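Local coordinates for cell shape-determining protein MreC (Listeria monocytogenes, PDB 2J5U) that probably takes part in forming and maintaining the shape of the bacterial cell and assembles as dimers, at residues Met168-Gly180 against Ala187-Thr199. Residues are numbered along the deposited sequence; the frame is centred on the assembly and turned at random.
Sequences MKFKKGQKVVTSG and AGIFIGTIEKVET
Val176 stands where the antiparallel hairpin of strands 175-178 and 190-199 is shifted by one residue at a classic beta bulge: Ile191 and Gly192 both face it. Val176 O accepts from Ile191 N at 2.9 Å and, weakly, from Gly192 N, while Val176 N gives its hydrogen to Gly192 O. Lacking a side chain, Gly192 accepts an almost fully extended backbone (phi 178°, psi -159°). Its N sits over the centre of one face of the Phe190 ring.

Ile194 shows how the barrel interior is filled. Its CB rests near Lys171 O; Ile194 CG1, anti to the carbonyl carbon (chi1 -70°), runs past Gln174 O to meet Val176 CG2 at 4.2 Å; Ile194 CD1 ends 3.9 Å from Phe170 CB and close to Gln174 CB. Val139, on strand 135-139 beside strand 175-178, also touches this branched, apolar side chain.

On the other face, Lys175 CB meets the edge of the Phe190 ring at CE1 (3.9 Å), and its amine forms a salt bridge with Glu42 of the second subunit. Gly173 fits its type II turn because a side chain would collide with the preceding carbonyl O. Just before it, extended Lys172 makes a salt bridge, NZ to Glu195 OE2 at 3.3 Å.

Near the hairpin's loop, Thr178 OG1 accepts from Ile189 N (2.8 Å) and bonds Pro186 O. Backbone bonds thus set the register, aliphatic branches line the interior, and the lysines keep their charges outside, one paired within the hairpin and one with a second subunit.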
# COMPACT_ATOMS: atom_id res chain seq x y z
N MET A 168 22.81 6.10 60.67
CA MET A 168 23.31 7.22 59.89
C MET A 168 24.54 7.74 60.64
O MET A 168 24.61 7.62 61.86
CB MET A 168 22.21 8.28 59.81
CG MET A 168 22.15 9.06 58.53
SD MET A 168 20.52 9.81 58.31
CE MET A 168 19.62 8.43 57.75
N LYS A 169 25.50 8.31 59.93
CA LYS A 169 26.69 8.81 60.62
C LYS A 169 26.82 10.33 60.56
O LYS A 169 26.70 10.94 59.49
CB LYS A 169 27.95 8.17 60.04
CG LYS A 169 28.19 8.58 58.60
CD LYS A 169 29.62 8.30 58.18
CE LYS A 169 29.93 6.83 58.16
NZ LYS A 169 31.37 6.62 57.84
N PHE A 170 27.09 10.95 61.70
CA PHE A 170 27.20 12.40 61.75
C PHE A 170 28.60 12.91 62.03
O PHE A 170 29.38 12.27 62.73
CB PHE A 170 26.22 12.96 62.78
CG PHE A 170 24.82 12.48 62.57
CD1 PHE A 170 24.39 11.28 63.12
CD2 PHE A 170 23.94 13.21 61.77
CE1 PHE A 170 23.11 10.81 62.87
CE2 PHE A 170 22.66 12.74 61.52
CZ PHE A 170 22.25 11.54 62.07
N LYS A 171 28.90 14.07 61.47
CA LYS A 171 30.21 14.67 61.61
C LYS A 171 30.10 16.05 62.25
O LYS A 171 29.15 16.79 62.01
CB LYS A 171 30.85 14.79 60.23
CG LYS A 171 32.36 14.66 60.22
CD LYS A 171 32.89 14.35 58.82
CE LYS A 171 34.38 14.03 58.86
NZ LYS A 171 34.89 13.61 57.52
N LYS A 172 31.08 16.38 63.09
CA LYS A 172 31.10 17.67 63.75
C LYS A 172 31.11 18.80 62.72
O LYS A 172 31.99 18.85 61.87
CB LYS A 172 32.33 17.78 64.65
CG LYS A 172 32.62 19.20 65.11
CD LYS A 172 33.87 19.27 65.96
CE LYS A 172 34.15 20.69 66.37
NZ LYS A 172 35.40 20.78 67.17
N GLY A 173 30.13 19.70 62.80
CA GLY A 173 30.08 20.82 61.87
C GLY A 173 28.83 20.86 61.00
O GLY A 173 28.57 21.87 60.32
N GLN A 174 28.07 19.78 61.01
CA GLN A 174 26.84 19.73 60.23
C GLN A 174 25.86 20.73 60.82
O GLN A 174 25.77 20.89 62.05
CB GLN A 174 26.23 18.33 60.24
CG GLN A 174 27.13 17.25 59.68
CD GLN A 174 26.39 15.94 59.47
OE1 GLN A 174 25.55 15.82 58.58
NE2 GLN A 174 26.70 14.95 60.30
N LYS A 175 25.12 21.40 59.95
CA LYS A 175 24.16 22.38 60.40
C LYS A 175 22.83 21.74 60.76
O LYS A 175 22.41 20.75 60.16
CB LYS A 175 23.98 23.44 59.32
CG LYS A 175 25.33 23.92 58.86
CD LYS A 175 25.33 25.32 58.31
CE LYS A 175 26.73 25.66 57.85
NZ LYS A 175 26.82 27.06 57.38
N VAL A 176 22.19 22.31 61.78
CA VAL A 176 20.90 21.84 62.25
C VAL A 176 19.90 22.97 62.06
O VAL A 176 20.16 24.12 62.40
CB VAL A 176 20.97 21.45 63.75
CG1 VAL A 176 19.60 21.06 64.26
CG2 VAL A 176 21.93 20.29 63.93
N VAL A 177 18.75 22.63 61.47
CA VAL A 177 17.72 23.63 61.22
C VAL A 177 16.36 23.12 61.65
O VAL A 177 16.21 21.96 61.98
CB VAL A 177 17.67 24.01 59.72
CG1 VAL A 177 19.00 24.55 59.27
CG2 VAL A 177 17.29 22.80 58.89
N THR A 178 15.37 24.01 61.65
CA THR A 178 14.03 23.62 62.03
C THR A 178 13.40 22.82 60.90
O THR A 178 13.57 23.16 59.73
CB THR A 178 13.16 24.84 62.33
OG1 THR A 178 13.27 25.77 61.25
CG2 THR A 178 13.62 25.51 63.61
N SER A 179 12.69 21.76 61.25
CA SER A 179 12.05 20.90 60.27
C SER A 179 10.62 21.34 59.95
O SER A 179 10.09 21.03 58.89
CB SER A 179 12.00 19.47 60.79
OG SER A 179 11.14 19.35 61.90
N GLY A 180 10.01 22.08 60.87
CA GLY A 180 8.65 22.52 60.69
C GLY A 180 7.67 21.38 60.99
O GLY A 180 6.46 21.59 61.06
N ALA A 187 10.10 25.88 58.40
CA ALA A 187 11.31 25.08 58.36
C ALA A 187 12.48 25.90 57.83
O ALA A 187 12.28 26.92 57.17
CB ALA A 187 11.09 23.84 57.51
N GLY A 188 13.69 25.47 58.14
CA GLY A 188 14.86 26.18 57.64
C GLY A 188 15.51 27.20 58.55
O GLY A 188 16.51 27.80 58.16
N ILE A 189 14.97 27.43 59.74
CA ILE A 189 15.61 28.40 60.61
C ILE A 189 16.84 27.73 61.19
O ILE A 189 16.77 26.62 61.69
CB ILE A 189 14.69 28.85 61.75
CG1 ILE A 189 13.60 29.79 61.22
CG2 ILE A 189 15.49 29.66 62.77
CD1 ILE A 189 12.92 29.32 59.98
N PHE A 190 17.98 28.41 61.12
CA PHE A 190 19.23 27.86 61.65
C PHE A 190 19.19 27.75 63.18
O PHE A 190 18.81 28.70 63.87
CB PHE A 190 20.44 28.73 61.23
CG PHE A 190 21.77 28.19 61.70
CD1 PHE A 190 22.25 26.97 61.23
CD2 PHE A 190 22.53 28.89 62.63
CE1 PHE A 190 23.48 26.44 61.69
CE2 PHE A 190 23.75 28.38 63.10
CZ PHE A 190 24.22 27.15 62.62
N ILE A 191 19.59 26.60 63.70
CA ILE A 191 19.59 26.38 65.13
C ILE A 191 21.02 26.36 65.67
O ILE A 191 21.34 27.08 66.62
CB ILE A 191 18.93 25.04 65.51
CG1 ILE A 191 17.44 25.04 65.14
CG2 ILE A 191 19.12 24.79 66.98
CD1 ILE A 191 16.75 23.73 65.43
N GLY A 192 21.87 25.54 65.07
CA GLY A 192 23.24 25.45 65.53
C GLY A 192 24.09 24.45 64.78
O GLY A 192 23.76 24.03 63.68
N THR A 193 25.18 24.02 65.42
CA THR A 193 26.12 23.09 64.80
C THR A 193 26.37 21.83 65.62
O THR A 193 26.49 21.90 66.84
CB THR A 193 27.46 23.78 64.59
OG1 THR A 193 27.31 24.78 63.58
CG2 THR A 193 28.53 22.79 64.20
N ILE A 194 26.45 20.68 64.95
CA ILE A 194 26.73 19.46 65.70
C ILE A 194 28.13 19.66 66.23
O ILE A 194 29.02 20.12 65.52
CB ILE A 194 26.72 18.19 64.83
CG1 ILE A 194 25.30 17.87 64.37
CG2 ILE A 194 27.27 17.02 65.62
CD1 ILE A 194 25.19 16.60 63.57
N GLU A 195 28.32 19.32 67.49
CA GLU A 195 29.61 19.51 68.10
C GLU A 195 30.13 18.18 68.59
O GLU A 195 31.31 17.89 68.47
CB GLU A 195 29.45 20.47 69.28
CG GLU A 195 30.73 20.85 69.99
CD GLU A 195 31.64 21.66 69.11
OE1 GLU A 195 31.15 22.58 68.42
OE2 GLU A 195 32.86 21.37 69.11
N LYS A 196 29.22 17.38 69.13
CA LYS A 196 29.57 16.08 69.69
C LYS A 196 28.46 15.09 69.30
O LYS A 196 27.31 15.49 69.12
CB LYS A 196 29.64 16.23 71.22
CG LYS A 196 30.52 15.26 71.97
CD LYS A 196 30.53 15.54 73.49
CE LYS A 196 29.22 15.11 74.18
NZ LYS A 196 29.20 15.34 75.66
N VAL A 197 28.81 13.82 69.16
CA VAL A 197 27.83 12.79 68.81
C VAL A 197 28.03 11.54 69.65
O VAL A 197 29.17 11.18 69.96
CB VAL A 197 27.93 12.37 67.33
CG1 VAL A 197 26.91 11.28 67.05
CG2 VAL A 197 27.69 13.56 66.42
N GLU A 198 26.95 10.87 70.02
CA GLU A 198 27.07 9.66 70.80
C GLU A 198 25.83 8.79 70.65
O GLU A 198 24.79 9.26 70.19
CB GLU A 198 27.30 9.98 72.28
CG GLU A 198 26.05 10.28 73.09
CD GLU A 198 26.38 10.76 74.50
OE1 GLU A 198 25.45 10.74 75.36
OE2 GLU A 198 27.54 11.15 74.76
N THR A 199 25.97 7.52 71.02
CA THR A 199 24.88 6.56 70.94
C THR A 199 24.26 6.44 72.31
O THR A 199 24.98 6.50 73.31
CB THR A 199 25.40 5.17 70.52
OG1 THR A 199 25.86 5.22 69.17
CG2 THR A 199 24.30 4.13 70.67